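Local coordinates for backbone pilus subunit (Streptococcus pneumoniae, PDB 3RPK), which probably forms the shaft of the pneumococcal pilus as its major, cell-wall-anchored subunit, built of four domains, at residues Met24-Asn29 and Leu44-Lys49; Lys137-Glu142 and Tyr156-Glu161. All blocks are in the same frame, centred on the assembly; numbering follows the deposited sequence.

Contact 1. Residues Met24-Asn29 and Leu44-Lys49; sequences MDKIAN and LPANAK
The pyrrolidine ring of Pro45 meets helix 23-29 along its CG and CD atoms, where two helix side chains approach it differently. Ile27 comes toward the CD corner and lies close to the mean plane of the ring: Ile27 CD1 is 3.6 Å from Pro45 CD, and Ile27 CG1 is equally near. Lys26 stands clear of that plane, displaced from one face, with its CB 3.8 Å from Pro45 CG and its CD 4.0 Å from Pro45 CB. The Ile27 side chain is directed roughly perpendicular to that of the proline, while Lys26 passes it pointing the other way. In Ile27, CG1 is anti to the carbonyl carbon (chi1 -80°), which turns the longer branch to the loop. Leu44 adds a looser apolar contact, its CD2 4.3 Å from Ile27 CG1. The ammonium of Lys26 reaches the next residue of the loop, NZ being 4.1 Å from Ala46 N. Leu17 of strand 11-18 touches both Ile27 and Leu44, so both the helix and the loop leading into strand 49-51 pack against that strand. No hydrogen bond spans the two segments, and 207 Å² is buried in all; the fit therefore depends on shape and apolar contact, with buried Ile27 supplying its branch and exposed Lys26 mainly its methylenes.

Contact 2. Residues Lys137-Glu142 and Tyr156-Glu161; sequences KAVPIE and YPKNTE
Ala138 and Asn159 face each other as the non-hydrogen-bonded pair of an isolated antiparallel beta bridge, their CA atoms 3.8 Å apart, within the Ig-like first part of the pilin. Two backbone bonds flank the pair. Val139 N donates to Lys158 O at 2.7 Å. On the other flank Thr160 N donates to Lys137 O at 2.8 Å, with an N-H...O angle of 169°. The Lys137 carbonyl is gripped twice, because Thr160 OG1 also donates to it. Thr160 has OG1 set between its backbone N and carbonyl carbon (chi1 62°), which brings the hydroxyl round to the acceptor already used by its own N-H; it arrives tilted from the carbonyl plane. Apolar groups line the bridge: Ile141 CG1 rests 3.4 Å from Pro157 CB, while Val139 turns CG2 to Thr160 CG2 at 3.9 Å and CG1 to Lys158 CE.

Farther out, Ser136 OG bonds to Thr160 OG1, and the backbone of Ile141 pairs with Ile116 of strand 112-118, tying the bridge to that sheet. On strand 11-18, Leu17 O takes the amide N-H of Asn159 ND2. Lys16 NZ bonds to Asn159 OD1, and Ala138 N makes a weak hydrogen bond to Glu118 OE2; a lysine, an asparagine and an acid gathered like this are consistent with an isopeptide-forming site of pilin domains, here modelled without a covalent link. Asn159 OD1 sits 3.8 Å from Ala138 CB.

Contact 1 is a surface contact and contact 2 is partly buried. Their chemistry differs with backbone geometry: contact 2 brings two extended segments together in a bridge, so backbone bonds form, whereas contact 1 sets a helix against a loop through side chains alone. Contact 2 also buries about twice the area. Both rest against strand 11-18, through Leu17 in contact 1 and through Leu17 and Lys16 in contact 2. Their centres are 14 Å apart, and they touch directly: the CE methyl of selenomethionine Met24 lies 3.7 Å from Pro157 O, and Ile27 CG2 lies 3.9 Å from Tyr156 CB. Helix 23-29 therefore packs on the loop of Pro45 and also on the start of segment 156-161.

Contact 1. Residues Met24-Asn29 and Leu44-Lys49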
HETATM    1  N   MSE A  24     -23.058 -26.972  -3.108  1.00 45.18           N
HETATM    2  CA  MSE A  24     -22.058 -27.843  -3.724  1.00 46.86           C
HETATM    3  C   MSE A  24     -21.732 -29.003  -2.785  1.00 48.81           C
HETATM    4  O   MSE A  24     -21.383 -30.091  -3.243  1.00 48.75           O
HETATM    5  CB  MSE A  24     -20.776 -27.064  -4.039  1.00 51.08           C
HETATM    6  CG  MSE A  24     -20.795 -26.346  -5.395  1.00 61.07           C
HETATM    7 SE   MSE A  24     -21.458 -27.437  -6.927  1.00 72.35          SE
HETATM    8  CE  MSE A  24     -20.161 -29.009  -6.908  1.00 68.87           C
ATOM      9  N   ASP A  25     -21.857 -28.764  -1.470  1.00 43.53           N
ATOM     10  CA  ASP A  25     -21.654 -29.762  -0.423  1.00 41.87           C
ATOM     11  C   ASP A  25     -22.893 -30.658  -0.291  1.00 43.10           C
ATOM     12  O   ASP A  25     -22.724 -31.854  -0.051  1.00 43.48           O
ATOM     13  CB  ASP A  25     -21.286 -29.089   0.904  1.00 43.52           C
ATOM     14  CG  ASP A  25     -20.060 -28.180   0.859  1.00 52.57           C
ATOM     15  OD1 ASP A  25     -19.391 -28.123  -0.204  1.00 51.76           O
ATOM     16  OD2 ASP A  25     -19.781 -27.511   1.879  1.00 59.54           O
ATOM     17  N   LYS A  26     -24.132 -30.092  -0.484  1.00 36.59           N
ATOM     18  CA  LYS A  26     -25.431 -30.807  -0.486  1.00 34.65           C
ATOM     19  C   LYS A  26     -25.378 -31.872  -1.624  1.00 39.44           C
ATOM     20  O   LYS A  26     -25.768 -33.020  -1.403  1.00 39.38           O
ATOM     21  CB  LYS A  26     -26.605 -29.826  -0.728  1.00 34.71           C
ATOM     22  CG  LYS A  26     -27.467 -29.462   0.481  1.00 38.17           C
ATOM     23  CD  LYS A  26     -28.332 -28.194   0.203  1.00 46.40           C
ATOM     24  CE  LYS A  26     -29.716 -28.156   0.850  1.00 49.20           C
ATOM     25  NZ  LYS A  26     -30.648 -27.183   0.172  1.00 47.41           N
ATOM     26  N   ILE A  27     -24.847 -31.481  -2.826  1.00 34.97           N
ATOM     27  CA  ILE A  27     -24.620 -32.331  -4.005  1.00 33.72           C
ATOM     28  C   ILE A  27     -23.508 -33.361  -3.708  1.00 37.74           C
ATOM     29  O   ILE A  27     -23.653 -34.530  -4.062  1.00 37.05           O
ATOM     30  CB  ILE A  27     -24.275 -31.453  -5.246  1.00 36.21           C
ATOM     31  CG1 ILE A  27     -25.538 -30.853  -5.860  1.00 36.41           C
ATOM     32  CG2 ILE A  27     -23.466 -32.205  -6.318  1.00 36.31           C
ATOM     33  CD1 ILE A  27     -25.339 -29.506  -6.486  1.00 40.46           C
ATOM     34  N   ALA A  28     -22.404 -32.917  -3.076  1.00 34.25           N
ATOM     35  CA  ALA A  28     -21.260 -33.762  -2.767  1.00 34.32           C
ATOM     36  C   ALA A  28     -21.627 -35.032  -2.009  1.00 40.30           C
ATOM     37  O   ALA A  28     -21.323 -36.131  -2.491  1.00 40.49           O
ATOM     38  CB  ALA A  28     -20.214 -32.966  -2.009  1.00 35.06           C
ATOM     39  N   ASN A  29     -22.309 -34.886  -0.845  1.00 37.49           N
ATOM     40  CA  ASN A  29     -22.719 -36.006   0.010  1.00 36.93           C
ATOM     41  C   ASN A  29     -23.797 -36.883  -0.614  1.00 41.67           C
ATOM     42  O   ASN A  29     -23.811 -38.088  -0.361  1.00 43.13           O
ATOM     43  CB  ASN A  29     -23.113 -35.530   1.415  1.00 36.38           C
ATOM     44  CG  ASN A  29     -24.244 -34.515   1.485  1.00 59.58           C
ATOM     45  OD1 ASN A  29     -25.311 -34.676   0.878  1.00 54.39           O
ATOM     46  ND2 ASN A  29     -24.076 -33.485   2.315  1.00 48.19           N
ATOM     47  N   LEU A  44     -32.111 -30.950  -7.140  1.00 43.70           N
ATOM     48  CA  LEU A  44     -30.930 -30.094  -7.039  1.00 41.98           C
ATOM     49  C   LEU A  44     -31.140 -29.110  -5.894  1.00 44.60           C
ATOM     50  O   LEU A  44     -32.292 -28.840  -5.554  1.00 43.40           O
ATOM     51  CB  LEU A  44     -30.554 -29.453  -8.382  1.00 41.16           C
ATOM     52  CG  LEU A  44     -29.881 -30.354  -9.413  1.00 44.24           C
ATOM     53  CD1 LEU A  44     -29.457 -29.531 -10.622  1.00 44.36           C
ATOM     54  CD2 LEU A  44     -28.665 -31.078  -8.845  1.00 43.13           C
ATOM     55  N   PRO A  45     -30.048 -28.556  -5.298  1.00 41.67           N
ATOM     56  CA  PRO A  45     -30.210 -27.637  -4.161  1.00 41.99           C
ATOM     57  C   PRO A  45     -31.144 -26.524  -4.598  1.00 47.30           C
ATOM     58  O   PRO A  45     -31.379 -26.347  -5.795  1.00 46.49           O
ATOM     59  CB  PRO A  45     -28.779 -27.357  -3.724  1.00 43.45           C
ATOM     60  CG  PRO A  45     -28.065 -28.598  -4.002  1.00 47.29           C
ATOM     61  CD  PRO A  45     -28.676 -29.171  -5.242  1.00 42.82           C
ATOM     62  N   ALA A  46     -31.713 -25.828  -3.587  1.00 45.20           N
ATOM     63  CA  ALA A  46     -32.648 -24.710  -3.655  1.00 44.92           C
ATOM     64  C   ALA A  46     -32.327 -23.571  -4.650  1.00 47.89           C
ATOM     65  O   ALA A  46     -33.026 -23.428  -5.662  1.00 46.84           O
ATOM     66  CB  ALA A  46     -32.726 -24.088  -2.262  1.00 45.61           C
ATOM     67  N   ASN A  47     -31.222 -22.835  -4.400  1.00 43.35           N
ATOM     68  CA  ASN A  47     -30.738 -21.718  -5.208  1.00 42.21           C
ATOM     69  C   ASN A  47     -29.679 -22.131  -6.274  1.00 40.85           C
ATOM     70  O   ASN A  47     -29.315 -21.293  -7.101  1.00 40.89           O
ATOM     71  CB  ASN A  47     -30.196 -20.572  -4.333  1.00 46.76           C
ATOM     72  CG  ASN A  47     -31.276 -19.688  -3.735  1.00 77.46           C
ATOM     73  OD1 ASN A  47     -31.571 -18.586  -4.233  1.00 74.42           O
ATOM     74  ND2 ASN A  47     -31.865 -20.135  -2.636  1.00 69.27           N
ATOM     75  N   ALA A  48     -29.201 -23.396  -6.265  1.00 32.46           N
ATOM     76  CA  ALA A  48     -28.205 -23.895  -7.229  1.00 30.22           C
ATOM     77  C   ALA A  48     -28.782 -23.903  -8.640  1.00 29.87           C
ATOM     78  O   ALA A  48     -29.871 -24.415  -8.859  1.00 29.88           O
ATOM     79  CB  ALA A  48     -27.754 -25.299  -6.845  1.00 30.90           C
ATOM     80  N   LYS A  49     -28.080 -23.312  -9.586  1.00 24.41           N
ATOM     81  CA  LYS A  49     -28.578 -23.271 -10.954  1.00 23.55           C
ATOM     82  C   LYS A  49     -27.661 -23.950 -11.960  1.00 27.72           C
ATOM     83  O   LYS A  49     -26.435 -23.832 -11.870  1.00 26.77           O
ATOM     84  CB  LYS A  49     -29.011 -21.866 -11.378  1.00 25.37           C
ATOM     85  CG  LYS A  49     -27.927 -20.809 -11.346  1.00 32.32           C
ATOM     86  CD  LYS A  49     -28.491 -19.475 -10.892  1.00 47.40           C
ATOM     87  CE  LYS A  49     -28.253 -19.224  -9.419  1.00 63.73           C
ATOM     88  NZ  LYS A  49     -28.722 -17.878  -9.007  1.00 77.61           N
TER

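Contact 2. Residues Lys137-Glu142 and Tyr156-Glu161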
ATOM      1  N   LYS A 137     -14.518 -20.988 -14.269  1.00 20.65           N
ATOM      2  CA  LYS A 137     -14.234 -22.244 -14.976  1.00 19.03           C
ATOM      3  C   LYS A 137     -14.206 -23.409 -13.984  1.00 23.99           C
ATOM      4  O   LYS A 137     -13.914 -23.188 -12.819  1.00 24.43           O
ATOM      5  CB  LYS A 137     -12.927 -22.157 -15.793  1.00 19.42           C
ATOM      6  CG  LYS A 137     -11.692 -21.744 -14.994  1.00 17.89           C
ATOM      7  CD  LYS A 137     -10.403 -21.782 -15.799  1.00 23.88           C
ATOM      8  CE  LYS A 137     -10.341 -20.855 -16.996  1.00 37.34           C
ATOM      9  NZ  LYS A 137     -10.567 -19.434 -16.622  1.00 43.19           N
ATOM     10  N   ALA A 138     -14.544 -24.629 -14.415  1.00 20.85           N
ATOM     11  CA  ALA A 138     -14.576 -25.778 -13.517  1.00 20.37           C
ATOM     12  C   ALA A 138     -13.225 -26.403 -13.228  1.00 24.66           C
ATOM     13  O   ALA A 138     -12.313 -26.404 -14.073  1.00 25.40           O
ATOM     14  CB  ALA A 138     -15.520 -26.831 -14.054  1.00 21.39           C
ATOM     15  N   VAL A 139     -13.128 -27.000 -12.035  1.00 20.17           N
ATOM     16  CA  VAL A 139     -11.955 -27.737 -11.589  1.00 19.52           C
ATOM     17  C   VAL A 139     -11.922 -28.971 -12.492  1.00 22.70           C
ATOM     18  O   VAL A 139     -12.998 -29.557 -12.690  1.00 23.86           O
ATOM     19  CB  VAL A 139     -12.056 -28.070 -10.066  1.00 23.26           C
ATOM     20  CG1 VAL A 139     -11.184 -29.254  -9.668  1.00 23.15           C
ATOM     21  CG2 VAL A 139     -11.697 -26.855  -9.227  1.00 23.07           C
ATOM     22  N   PRO A 140     -10.765 -29.317 -13.133  1.00 18.41           N
ATOM     23  CA  PRO A 140     -10.733 -30.515 -14.014  1.00 18.68           C
ATOM     24  C   PRO A 140     -11.219 -31.802 -13.309  1.00 25.08           C
ATOM     25  O   PRO A 140     -10.961 -32.008 -12.106  1.00 23.46           O
ATOM     26  CB  PRO A 140      -9.271 -30.602 -14.486  1.00 19.43           C
ATOM     27  CG  PRO A 140      -8.692 -29.293 -14.189  1.00 23.56           C
ATOM     28  CD  PRO A 140      -9.422 -28.720 -13.013  1.00 19.40           C
ATOM     29  N   ILE A 141     -11.994 -32.621 -14.057  1.00 23.60           N
ATOM     30  CA  ILE A 141     -12.636 -33.850 -13.575  1.00 24.53           C
ATOM     31  C   ILE A 141     -11.772 -35.061 -13.902  1.00 31.81           C
ATOM     32  O   ILE A 141     -11.636 -35.418 -15.074  1.00 32.71           O
ATOM     33  CB  ILE A 141     -14.066 -33.989 -14.171  1.00 27.86           C
ATOM     34  CG1 ILE A 141     -14.952 -32.795 -13.843  1.00 29.05           C
ATOM     35  CG2 ILE A 141     -14.729 -35.255 -13.747  1.00 29.09           C
ATOM     36  CD1 ILE A 141     -15.120 -31.815 -15.050  1.00 44.53           C
ATOM     37  N   GLU A 142     -11.198 -35.704 -12.877  1.00 28.88           N
ATOM     38  CA  GLU A 142     -10.372 -36.898 -13.076  1.00 28.46           C
ATOM     39  C   GLU A 142     -11.288 -38.092 -12.793  1.00 32.10           C
ATOM     40  O   GLU A 142     -11.658 -38.306 -11.632  1.00 32.78           O
ATOM     41  CB  GLU A 142      -9.140 -36.883 -12.139  1.00 29.75           C
ATOM     42  CG  GLU A 142      -8.294 -35.619 -12.238  1.00 43.12           C
ATOM     43  CD  GLU A 142      -7.091 -35.534 -11.318  1.00 71.38           C
ATOM     44  OE1 GLU A 142      -6.070 -36.200 -11.611  1.00 80.48           O
ATOM     45  OE2 GLU A 142      -7.144 -34.748 -10.342  1.00 58.41           O
ATOM     46  N   TYR A 156     -20.748 -33.989 -11.563  1.00 16.39           N
ATOM     47  CA  TYR A 156     -21.016 -32.639 -11.051  1.00 16.29           C
ATOM     48  C   TYR A 156     -19.717 -31.972 -10.555  1.00 22.83           C
ATOM     49  O   TYR A 156     -19.413 -32.029  -9.358  1.00 23.29           O
ATOM     50  CB  TYR A 156     -22.092 -32.705  -9.933  1.00 17.24           C
ATOM     51  CG  TYR A 156     -23.445 -33.197 -10.415  1.00 19.48           C
ATOM     52  CD1 TYR A 156     -24.425 -32.306 -10.828  1.00 22.17           C
ATOM     53  CD2 TYR A 156     -23.730 -34.559 -10.490  1.00 19.63           C
ATOM     54  CE1 TYR A 156     -25.667 -32.754 -11.282  1.00 25.28           C
ATOM     55  CE2 TYR A 156     -24.951 -35.021 -10.980  1.00 20.02           C
ATOM     56  CZ  TYR A 156     -25.930 -34.113 -11.356  1.00 28.25           C
ATOM     57  OH  TYR A 156     -27.163 -34.536 -11.820  1.00 25.69           O
ATOM     58  N   PRO A 157     -18.913 -31.357 -11.446  1.00 21.79           N
ATOM     59  CA  PRO A 157     -17.653 -30.756 -10.986  1.00 22.55           C
ATOM     60  C   PRO A 157     -17.826 -29.474 -10.190  1.00 29.74           C
ATOM     61  O   PRO A 157     -18.853 -28.790 -10.310  1.00 30.59           O
ATOM     62  CB  PRO A 157     -16.885 -30.491 -12.278  1.00 24.24           C
ATOM     63  CG  PRO A 157     -17.915 -30.367 -13.324  1.00 28.34           C
ATOM     64  CD  PRO A 157     -19.088 -31.194 -12.905  1.00 24.22           C
ATOM     65  N   LYS A 158     -16.805 -29.169  -9.361  1.00 26.63           N
ATOM     66  CA  LYS A 158     -16.727 -27.954  -8.562  1.00 26.21           C
ATOM     67  C   LYS A 158     -16.025 -26.939  -9.452  1.00 29.68           C
ATOM     68  O   LYS A 158     -15.282 -27.325 -10.362  1.00 30.45           O
ATOM     69  CB  LYS A 158     -15.971 -28.175  -7.232  1.00 28.55           C
ATOM     70  CG  LYS A 158     -15.019 -29.384  -7.207  1.00 41.24           C
ATOM     71  CD  LYS A 158     -14.038 -29.334  -6.015  1.00 45.86           C
ATOM     72  CE  LYS A 158     -12.768 -30.135  -6.223  1.00 44.56           C
ATOM     73  NZ  LYS A 158     -12.974 -31.603  -6.038  1.00 52.37           N
ATOM     74  N   ASN A 159     -16.351 -25.659  -9.271  1.00 24.61           N
ATOM     75  CA  ASN A 159     -15.754 -24.608 -10.074  1.00 23.48           C
ATOM     76  C   ASN A 159     -14.576 -24.091  -9.314  1.00 27.90           C
ATOM     77  O   ASN A 159     -14.456 -24.324  -8.108  1.00 27.49           O
ATOM     78  CB  ASN A 159     -16.734 -23.461 -10.342  1.00 22.95           C
ATOM     79  CG  ASN A 159     -18.018 -23.810 -11.054  1.00 46.14           C
ATOM     80  OD1 ASN A 159     -17.978 -24.798 -11.931  1.00 43.49           O
ATOM     81  ND2 ASN A 159     -19.061 -23.178 -10.830  1.00 37.05           N
ATOM     82  N   THR A 160     -13.710 -23.362 -10.017  1.00 25.26           N
ATOM     83  CA  THR A 160     -12.523 -22.741  -9.461  1.00 24.53           C
ATOM     84  C   THR A 160     -12.894 -21.526  -8.594  1.00 29.08           C
ATOM     85  O   THR A 160     -14.031 -21.041  -8.585  1.00 28.02           O
ATOM     86  CB  THR A 160     -11.520 -22.407 -10.557  1.00 28.71           C
ATOM     87  OG1 THR A 160     -12.110 -21.462 -11.450  1.00 25.05           O
ATOM     88  CG2 THR A 160     -11.027 -23.659 -11.313  1.00 27.48           C
ATOM     89  N   GLU A 161     -11.911 -21.082  -7.836  1.00 26.90           N
ATOM     90  CA  GLU A 161     -11.946 -19.979  -6.897  1.00 26.59           C
ATOM     91  C   GLU A 161     -11.532 -18.698  -7.643  1.00 30.27           C
ATOM     92  O   GLU A 161     -10.383 -18.591  -8.095  1.00 31.64           O
ATOM     93  CB  GLU A 161     -11.006 -20.306  -5.698  1.00 28.27           C
ATOM     94  CG  GLU A 161      -9.578 -20.802  -6.036  1.00 45.38           C
ATOM     95  CD  GLU A 161      -9.288 -22.209  -6.572  1.00 63.21           C
ATOM     96  OE1 GLU A 161      -9.804 -23.202  -6.006  1.00 43.84           O
ATOM     97  OE2 GLU A 161      -8.460 -22.319  -7.508  1.00 49.30           O
TER